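PDB 4CZW: Pab-dependent poly(a)-specific ribonuclease subunit PAN2 from Neurospora crassa, which is the catalytic subunit of the PAN deadenylase, probably shortening mRNA poly(A) tails with its exonuclease domain while its ubiquitin-protease-like domain, predicted to be inactive, serves as a scaffold. Local coordinates for residues 184-189 against 256-261; 191-196 against 245-250. All blocks are in the same frame, centred on the assembly; numbering follows the deposited sequence.

Contact 1 of 2, residues 184-189 against 256-261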
ATOM      1  N   ALA A 184      16.990  22.283  -3.174  1.00 61.69           N
ATOM      2  CA  ALA A 184      17.214  23.628  -2.655  1.00 65.32           C
ATOM      3  C   ALA A 184      18.384  23.687  -1.676  1.00 72.49           C
ATOM      4  O   ALA A 184      18.913  22.658  -1.254  1.00 66.90           O
ATOM      5  CB  ALA A 184      15.948  24.147  -1.989  1.00 60.22           C
ATOM      6  N   ARG A 185      18.779  24.907  -1.327  1.00 73.67           N
ATOM      7  CA  ARG A 185      19.823  25.139  -0.335  1.00 70.72           C
ATOM      8  C   ARG A 185      19.667  26.535   0.258  1.00 70.69           C
ATOM      9  O   ARG A 185      19.069  27.415  -0.360  1.00 70.33           O
ATOM     10  CB  ARG A 185      21.213  24.975  -0.952  1.00 72.60           C
ATOM     11  CG  ARG A 185      21.566  26.028  -1.990  1.00 78.54           C
ATOM     12  CD  ARG A 185      22.998  25.870  -2.473  1.00 90.21           C
ATOM     13  NE  ARG A 185      23.359  26.884  -3.459  1.00 99.17           N
ATOM     14  CZ  ARG A 185      24.558  26.984  -4.024  1.00105.93           C
ATOM     15  NH1 ARG A 185      25.518  26.129  -3.701  1.00112.18           N
ATOM     16  NH2 ARG A 185      24.797  27.939  -4.912  1.00109.74           N
ATOM     17  N   TYR A 186      20.204  26.735   1.457  1.00 68.14           N
ATOM     18  CA  TYR A 186      20.093  28.023   2.131  1.00 66.89           C
ATOM     19  C   TYR A 186      21.296  28.919   1.860  1.00 68.32           C
ATOM     20  O   TYR A 186      22.443  28.508   2.035  1.00 68.35           O
ATOM     21  CB  TYR A 186      19.927  27.830   3.639  1.00 68.68           C
ATOM     22  CG  TYR A 186      18.556  27.346   4.051  1.00 74.03           C
ATOM     23  CD1 TYR A 186      17.497  28.234   4.183  1.00 71.51           C
ATOM     24  CD2 TYR A 186      18.323  26.003   4.314  1.00 74.55           C
ATOM     25  CE1 TYR A 186      16.242  27.799   4.561  1.00 76.75           C
ATOM     26  CE2 TYR A 186      17.070  25.558   4.694  1.00 77.68           C
ATOM     27  CZ  TYR A 186      16.033  26.460   4.815  1.00 84.66           C
ATOM     28  OH  TYR A 186      14.784  26.021   5.191  1.00 86.35           O
ATOM     29  N   GLN A 187      21.024  30.147   1.430  1.00 66.15           N
ATOM     30  CA  GLN A 187      22.068  31.149   1.269  1.00 65.89           C
ATOM     31  C   GLN A 187      22.117  32.050   2.497  1.00 67.93           C
ATOM     32  O   GLN A 187      21.225  32.871   2.714  1.00 71.20           O
ATOM     33  CB  GLN A 187      21.838  31.984   0.009  1.00 61.05           C
ATOM     34  CG  GLN A 187      22.779  33.172  -0.120  1.00 67.90           C
ATOM     35  CD  GLN A 187      22.421  34.083  -1.278  1.00 74.85           C
ATOM     36  OE1 GLN A 187      22.273  33.634  -2.414  1.00 80.99           O
ATOM     37  NE2 GLN A 187      22.274  35.372  -0.993  1.00 74.12           N
ATOM     38  N   ILE A 188      23.162  31.886   3.300  1.00 56.16           N
ATOM     39  CA  ILE A 188      23.328  32.678   4.512  1.00 62.35           C
ATOM     40  C   ILE A 188      24.285  33.840   4.274  1.00 64.75           C
ATOM     41  O   ILE A 188      25.494  33.647   4.141  1.00 64.88           O
ATOM     42  CB  ILE A 188      23.845  31.816   5.676  1.00 58.01           C
ATOM     43  CG1 ILE A 188      22.930  30.608   5.887  1.00 57.94           C
ATOM     44  CG2 ILE A 188      23.949  32.645   6.946  1.00 52.67           C
ATOM     45  CD1 ILE A 188      23.376  29.690   7.003  1.00 63.33           C
ATOM     46  N   LYS A 189      23.736  35.049   4.217  1.00 61.55           N
ATOM     47  CA  LYS A 189      24.533  36.237   3.940  1.00 67.25           C
ATOM     48  C   LYS A 189      24.676  37.130   5.167  1.00 61.26           C
ATOM     49  O   LYS A 189      23.684  37.507   5.792  1.00 62.11           O
ATOM     50  CB  LYS A 189      23.916  37.035   2.789  1.00 64.75           C
ATOM     51  CG  LYS A 189      24.601  38.366   2.521  1.00 67.84           C
ATOM     52  CD  LYS A 189      23.866  39.174   1.462  1.00 66.22           C
ATOM     53  CE  LYS A 189      23.878  38.470   0.115  1.00 74.99           C
ATOM     54  NZ  LYS A 189      23.217  39.282  -0.944  1.00 83.88           N
ATOM     55  N   GLN A 256      19.189  34.863   5.734  1.00 67.54           N
ATOM     56  CA  GLN A 256      19.116  33.482   5.275  1.00 65.42           C
ATOM     57  C   GLN A 256      17.892  33.251   4.396  1.00 68.27           C
ATOM     58  O   GLN A 256      16.756  33.384   4.851  1.00 69.05           O
ATOM     59  CB  GLN A 256      19.088  32.535   6.474  1.00 69.00           C
ATOM     60  CG  GLN A 256      20.250  32.734   7.434  1.00 80.33           C
ATOM     61  CD  GLN A 256      19.875  32.449   8.875  1.00 93.53           C
ATOM     62  OE1 GLN A 256      18.755  32.032   9.167  1.00 96.75           O
ATOM     63  NE2 GLN A 256      20.813  32.679   9.787  1.00 88.07           N
ATOM     64  N   ARG A 257      18.128  32.907   3.135  1.00 68.03           N
ATOM     65  CA  ARG A 257      17.037  32.661   2.201  1.00 63.69           C
ATOM     66  C   ARG A 257      17.168  31.288   1.557  1.00 70.35           C
ATOM     67  O   ARG A 257      18.257  30.880   1.152  1.00 70.25           O
ATOM     68  CB  ARG A 257      16.999  33.750   1.127  1.00 57.96           C
ATOM     69  CG  ARG A 257      17.138  35.159   1.676  1.00 72.95           C
ATOM     70  CD  ARG A 257      16.766  36.202   0.640  1.00 85.72           C
ATOM     71  NE  ARG A 257      17.044  37.555   1.112  1.00 84.04           N
ATOM     72  CZ  ARG A 257      16.550  38.656   0.558  1.00 85.28           C
ATOM     73  NH1 ARG A 257      15.739  38.569  -0.487  1.00 89.73           N
ATOM     74  NH2 ARG A 257      16.861  39.846   1.055  1.00 73.82           N
ATOM     75  N   LYS A 258      16.052  30.573   1.470  1.00 68.83           N
ATOM     76  CA  LYS A 258      16.045  29.247   0.865  1.00 65.28           C
ATOM     77  C   LYS A 258      16.014  29.348  -0.655  1.00 62.21           C
ATOM     78  O   LYS A 258      14.968  29.615  -1.249  1.00 71.80           O
ATOM     79  CB  LYS A 258      14.852  28.431   1.367  1.00 67.74           C
ATOM     80  CG  LYS A 258      14.868  26.978   0.920  1.00 69.21           C
ATOM     81  CD  LYS A 258      13.775  26.175   1.606  1.00 65.24           C
ATOM     82  CE  LYS A 258      13.886  24.696   1.270  1.00 64.96           C
ATOM     83  NZ  LYS A 258      12.876  23.877   1.998  1.00 66.55           N
ATOM     84  N   ILE A 259      17.168  29.139  -1.279  1.00 66.26           N
ATOM     85  CA  ILE A 259      17.276  29.192  -2.732  1.00 66.19           C
ATOM     86  C   ILE A 259      16.770  27.895  -3.349  1.00 61.98           C
ATOM     87  O   ILE A 259      17.364  26.835  -3.160  1.00 65.61           O
ATOM     88  CB  ILE A 259      18.727  29.439  -3.184  1.00 66.02           C
ATOM     89  CG1 ILE A 259      19.333  30.617  -2.419  1.00 62.35           C
ATOM     90  CG2 ILE A 259      18.783  29.678  -4.684  1.00 56.49           C
ATOM     91  CD1 ILE A 259      18.586  31.920  -2.608  1.00 66.28           C
ATOM     92  N   ILE A 260      15.671  27.986  -4.092  1.00 60.37           N
ATOM     93  CA  ILE A 260      15.021  26.805  -4.647  1.00 58.22           C
ATOM     94  C   ILE A 260      15.429  26.553  -6.098  1.00 58.92           C
ATOM     95  O   ILE A 260      15.288  27.424  -6.955  1.00 56.10           O
ATOM     96  CB  ILE A 260      13.488  26.933  -4.561  1.00 60.01           C
ATOM     97  CG1 ILE A 260      13.064  27.139  -3.104  1.00 64.25           C
ATOM     98  CG2 ILE A 260      12.813  25.705  -5.153  1.00 54.00           C
ATOM     99  CD1 ILE A 260      11.579  27.327  -2.913  1.00 72.43           C
ATOM    100  N   PHE A 261      15.933  25.351  -6.360  1.00 58.77           N
ATOM    101  CA  PHE A 261      16.404  24.982  -7.691  1.00 58.50           C
ATOM    102  C   PHE A 261      15.359  24.181  -8.463  1.00 68.16           C
ATOM    103  O   PHE A 261      15.005  24.530  -9.589  1.00 66.55           O
ATOM    104  CB  PHE A 261      17.703  24.180  -7.589  1.00 62.23           C
ATOM    105  CG  PHE A 261      18.808  24.905  -6.874  1.00 58.04           C
ATOM    106  CD1 PHE A 261      19.059  26.242  -7.134  1.00 59.38           C
ATOM    107  CD2 PHE A 261      19.588  24.252  -5.936  1.00 62.79           C
ATOM    108  CE1 PHE A 261      20.073  26.911  -6.477  1.00 59.93           C
ATOM    109  CE2 PHE A 261      20.603  24.916  -5.274  1.00 66.39           C
ATOM    110  CZ  PHE A 261      20.846  26.248  -5.544  1.00 60.37           C
TER

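Contact 2 of 2, residues 191-196 against 245-250. With ZN (zinc ion), chain C.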
HETATM    1  N   MSE A 191      24.919  40.486   6.906  1.00 59.46           N
HETATM    2  CA  MSE A 191      24.361  41.774   6.510  1.00 67.86           C
HETATM    3  C   MSE A 191      25.334  42.927   6.742  1.00 72.07           C
HETATM    4  O   MSE A 191      24.972  44.093   6.583  1.00 71.01           O
HETATM    5  CB  MSE A 191      23.051  42.036   7.255  1.00 57.96           C
HETATM    6  CG  MSE A 191      21.953  41.033   6.940  1.00 56.67           C
HETATM    7 SE   MSE A 191      20.254  41.495   7.770  1.00 82.43          SE
HETATM    8  CE  MSE A 191      19.950  43.209   6.892  1.00 72.07           C
ATOM      9  N   HIS A 192      26.571  42.605   7.110  1.00 73.93           N
ATOM     10  CA  HIS A 192      27.587  43.629   7.330  1.00 70.21           C
ATOM     11  C   HIS A 192      28.627  43.631   6.213  1.00 72.63           C
ATOM     12  O   HIS A 192      28.796  44.631   5.516  1.00 80.84           O
ATOM     13  CB  HIS A 192      28.272  43.429   8.682  1.00 68.54           C
ATOM     14  CG  HIS A 192      29.173  44.560   9.074  1.00 78.64           C
ATOM     15  ND1 HIS A 192      28.695  45.804   9.424  1.00 83.54           N
ATOM     16  CD2 HIS A 192      30.522  44.635   9.168  1.00 80.89           C
ATOM     17  CE1 HIS A 192      29.710  46.597   9.719  1.00 88.64           C
ATOM     18  NE2 HIS A 192      30.829  45.912   9.571  1.00 82.95           N
ATOM     19  N   CYS A 193      29.323  42.509   6.046  1.00 71.19           N
ATOM     20  CA  CYS A 193      30.374  42.403   5.039  1.00 68.55           C
ATOM     21  C   CYS A 193      29.888  41.694   3.778  1.00 71.38           C
ATOM     22  O   CYS A 193      30.677  41.403   2.878  1.00 72.34           O
ATOM     23  CB  CYS A 193      31.592  41.673   5.609  1.00 74.73           C
ATOM     24  SG  CYS A 193      31.285  39.954   6.065  1.00 61.53           S
ATOM     25  N   GLN A 194      28.588  41.412   3.731  1.00 72.14           N
ATOM     26  CA  GLN A 194      27.936  40.820   2.561  1.00 72.69           C
ATOM     27  C   GLN A 194      28.538  39.475   2.146  1.00 71.63           C
ATOM     28  O   GLN A 194      28.440  39.078   0.986  1.00 67.71           O
ATOM     29  CB  GLN A 194      27.982  41.795   1.381  1.00 65.68           C
ATOM     30  CG  GLN A 194      27.533  43.204   1.730  1.00 72.83           C
ATOM     31  CD  GLN A 194      26.177  43.234   2.408  1.00 87.43           C
ATOM     32  OE1 GLN A 194      25.238  42.563   1.978  1.00 80.35           O
ATOM     33  NE2 GLN A 194      26.068  44.014   3.479  1.00 87.35           N
ATOM     34  N   HIS A 195      29.148  38.775   3.098  1.00 66.43           N
ATOM     35  CA  HIS A 195      29.728  37.464   2.828  1.00 61.80           C
ATOM     36  C   HIS A 195      28.650  36.387   2.820  1.00 71.94           C
ATOM     37  O   HIS A 195      27.770  36.374   3.681  1.00 71.22           O
ATOM     38  CB  HIS A 195      30.803  37.126   3.863  1.00 64.69           C
ATOM     39  CG  HIS A 195      31.423  35.777   3.671  1.00 79.73           C
ATOM     40  ND1 HIS A 195      32.149  35.445   2.547  1.00 82.90           N
ATOM     41  CD2 HIS A 195      31.423  34.674   4.458  1.00 73.24           C
ATOM     42  CE1 HIS A 195      32.571  34.197   2.650  1.00 78.09           C
ATOM     43  NE2 HIS A 195      32.145  33.707   3.801  1.00 70.18           N
ATOM     44  N   VAL A 196      28.721  35.484   1.847  1.00 72.59           N
ATOM     45  CA  VAL A 196      27.726  34.426   1.719  1.00 71.02           C
ATOM     46  C   VAL A 196      28.313  33.044   1.997  1.00 68.36           C
ATOM     47  O   VAL A 196      29.443  32.743   1.611  1.00 68.21           O
ATOM     48  CB  VAL A 196      27.082  34.425   0.316  1.00 63.04           C
ATOM     49  CG1 VAL A 196      26.163  35.625   0.154  1.00 66.59           C
ATOM     50  CG2 VAL A 196      28.152  34.415  -0.767  1.00 80.81           C
ATOM     51  N   CYS A 245      29.989  35.466  12.000  1.00 59.76           N
ATOM     52  CA  CYS A 245      30.515  35.562  10.644  1.00 60.64           C
ATOM     53  C   CYS A 245      32.028  35.397  10.651  1.00 65.49           C
ATOM     54  O   CYS A 245      32.740  36.138  11.330  1.00 68.03           O
ATOM     55  CB  CYS A 245      30.134  36.896  10.000  1.00 52.62           C
ATOM     56  SG  CYS A 245      30.749  37.079   8.308  1.00 68.35           S
ATOM     57  N   THR A 246      32.514  34.423   9.891  1.00 70.32           N
ATOM     58  CA  THR A 246      33.935  34.097   9.876  1.00 73.79           C
ATOM     59  C   THR A 246      34.783  35.200   9.248  1.00 72.22           C
ATOM     60  O   THR A 246      35.966  35.334   9.561  1.00 81.55           O
ATOM     61  CB  THR A 246      34.197  32.780   9.122  1.00 64.37           C
ATOM     62  OG1 THR A 246      33.683  32.879   7.789  1.00 60.70           O
ATOM     63  CG2 THR A 246      33.521  31.618   9.834  1.00 59.36           C
ATOM     64  N   LYS A 247      34.181  35.990   8.365  1.00 70.64           N
ATOM     65  CA  LYS A 247      34.924  37.031   7.662  1.00 72.13           C
ATOM     66  C   LYS A 247      35.224  38.224   8.567  1.00 77.45           C
ATOM     67  O   LYS A 247      36.387  38.554   8.796  1.00 85.35           O
ATOM     68  CB  LYS A 247      34.163  37.495   6.419  1.00 72.63           C
ATOM     69  CG  LYS A 247      34.992  38.380   5.499  1.00 79.68           C
ATOM     70  CD  LYS A 247      34.222  38.787   4.254  1.00 94.26           C
ATOM     71  CE  LYS A 247      35.073  39.666   3.349  1.00 92.28           C
ATOM     72  NZ  LYS A 247      34.317  40.148   2.160  1.00 99.82           N
ATOM     73  N   CYS A 248      34.179  38.868   9.080  1.00 73.70           N
ATOM     74  CA  CYS A 248      34.367  40.033   9.942  1.00 85.82           C
ATOM     75  C   CYS A 248      34.518  39.633  11.411  1.00 78.37           C
ATOM     76  O   CYS A 248      34.469  40.483  12.301  1.00 87.85           O
ATOM     77  CB  CYS A 248      33.214  41.027   9.770  1.00 85.74           C
ATOM     78  SG  CYS A 248      31.553  40.320   9.822  1.00 83.55           S
ATOM     79  N   GLN A 249      34.695  38.335  11.648  1.00 76.30           N
ATOM     80  CA  GLN A 249      35.109  37.808  12.950  1.00 75.36           C
ATOM     81  C   GLN A 249      34.213  38.193  14.126  1.00 79.44           C
ATOM     82  O   GLN A 249      34.698  38.355  15.246  1.00 82.04           O
ATOM     83  CB  GLN A 249      36.543  38.256  13.250  1.00 80.27           C
ATOM     84  CG  GLN A 249      37.601  37.583  12.393  1.00 84.87           C
ATOM     85  CD  GLN A 249      37.945  36.191  12.882  1.00 98.91           C
ATOM     86  OE1 GLN A 249      37.576  35.193  12.262  1.00 90.34           O
ATOM     87  NE2 GLN A 249      38.660  36.116  13.999  1.00 98.16           N
ATOM     88  N   ARG A 250      32.914  38.332  13.882  1.00 74.33           N
ATOM     89  CA  ARG A 250      31.983  38.660  14.958  1.00 74.05           C
ATOM     90  C   ARG A 250      30.548  38.273  14.625  1.00 66.18           C
ATOM     91  O   ARG A 250      30.223  37.964  13.479  1.00 64.68           O
ATOM     92  CB  ARG A 250      32.054  40.153  15.287  1.00 82.69           C
ATOM     93  CG  ARG A 250      31.696  41.068  14.131  1.00 83.85           C
ATOM     94  CD  ARG A 250      31.699  42.523  14.570  1.00108.82           C
ATOM     95  NE  ARG A 250      30.743  42.766  15.646  1.00123.34           N
ATOM     96  CZ  ARG A 250      30.583  43.937  16.254  1.00137.26           C
ATOM     97  NH1 ARG A 250      31.318  44.980  15.893  1.00137.40           N
ATOM     98  NH2 ARG A 250      29.687  44.065  17.224  1.00146.15           N
TER
HETATM   99 ZN    ZN C3095      30.435  39.322   8.049  1.00 66.24          ZN

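Contact 1 of 2, residues 184-189 against 256-261
The Y186 ring lies obliquely across the side chain of K258, its directly opposed partner in a non-hydrogen-bonded pair of antiparallel strands. CG of Y186 stands beside the backbone N (chi1 -74°), which swings the ring over the neighbouring strand. There K258, extended from CG onwards, offers CG to one face of the ring in a CH-pi contact, 4.3 Å from the centroid; lower down, CB of K258 comes to 3.5 Å from CE1 of Y186. The lysine NZ is hydrogen-bonded beyond, to T203. An alanine in place of Y186 would remove the ring that K258 packs against and that also touches R199 and A201 on strand 196-201, and would probably loosen the packing between these strands. On the same sheet face I188 and Q256 run side by side, CG of Q256 3.7 Å from I188 CG2. The opposite face carries R185, Q187 and I259. CB of Q187 rests on I259 CG1 at 3.7 Å, while R185, extended beyond CG, passes F261 with NE at the ring edge, in its plane, the two flat groups 60° apart. Reciprocal backbone bonds join R185 to I259 and Q187 to R257; the straightest runs from Q187 N to R257 O (2.9 Å, 169°). This pairing forms the middle of the four-stranded finger sheet of the protease-like domain: backbone bonds fix its register, and aliphatic parts of polar side chains supply much of its packing.

Contact 2 of 2, residues 191-196 against 245-250
SG of C245 is gripped twice: by the zinc ion at 2.3 Å, and by a weak hydrogen bond from the backbone N of K247, 3.6 Å away. This N-H to sulfur bond belongs to a zinc knuckle, and two such Cys-x-x-Cys turns facing each other across the metal make the zinc ribbon at the tip of the finger. C193 SG binds the ion at 2.2 Å from the other knuckle, C248 SG binds it from the same turn as C245, and C190 completes the Cys4 site. The two knuckles use their second cysteines alike: SG of C193 and of C248 sits between the backbone N and the carbonyl carbon (chi1 64° and 48°), whereas SG of C245 is anti to its backbone N. Each second cysteine is followed by a glutamine with left-handed backbone angles. Q249 is part of a G1 bulge in which C245 N bonds R250 O, drawing the chain back into strand 250-262; Q194 turns its amide NE2 to the carbonyls of M191 and H192 in two weak bonds. Four thiolates on one zinc would leave a net negative charge, which the nearby lysine is likely to offset in part. K247 reaches over to the opposite knuckle fully extended, crossing H195 obliquely: its CD lies 3.6 Å from C193 SG and 3.8 Å from H195 CB, and its NZ ends 3.9 Å from C193 O.

In the fold
Both contacts belong to one four-stranded antiparallel sheet, ordered 196-201, 183-190, 250-262, 238-245, which projects from the protease-like domain. Contact 1 pairs its two central strands, and contact 2 joins the turns at their outer ends, with centres about 17 Å apart. Along the chain contact 2 is nested within contact 1: strand 183-190 leads into turn 191-196, and turn 245-250 returns into strand 250-262. They meet directly where K189 packs on V196 and Q194. Lying about 35 and 50 Å from the chain's centre, they trace the finger outwards to its zinc-bound tip, a structural site distinct from the predicted catalytic metal site in the exonuclease domain.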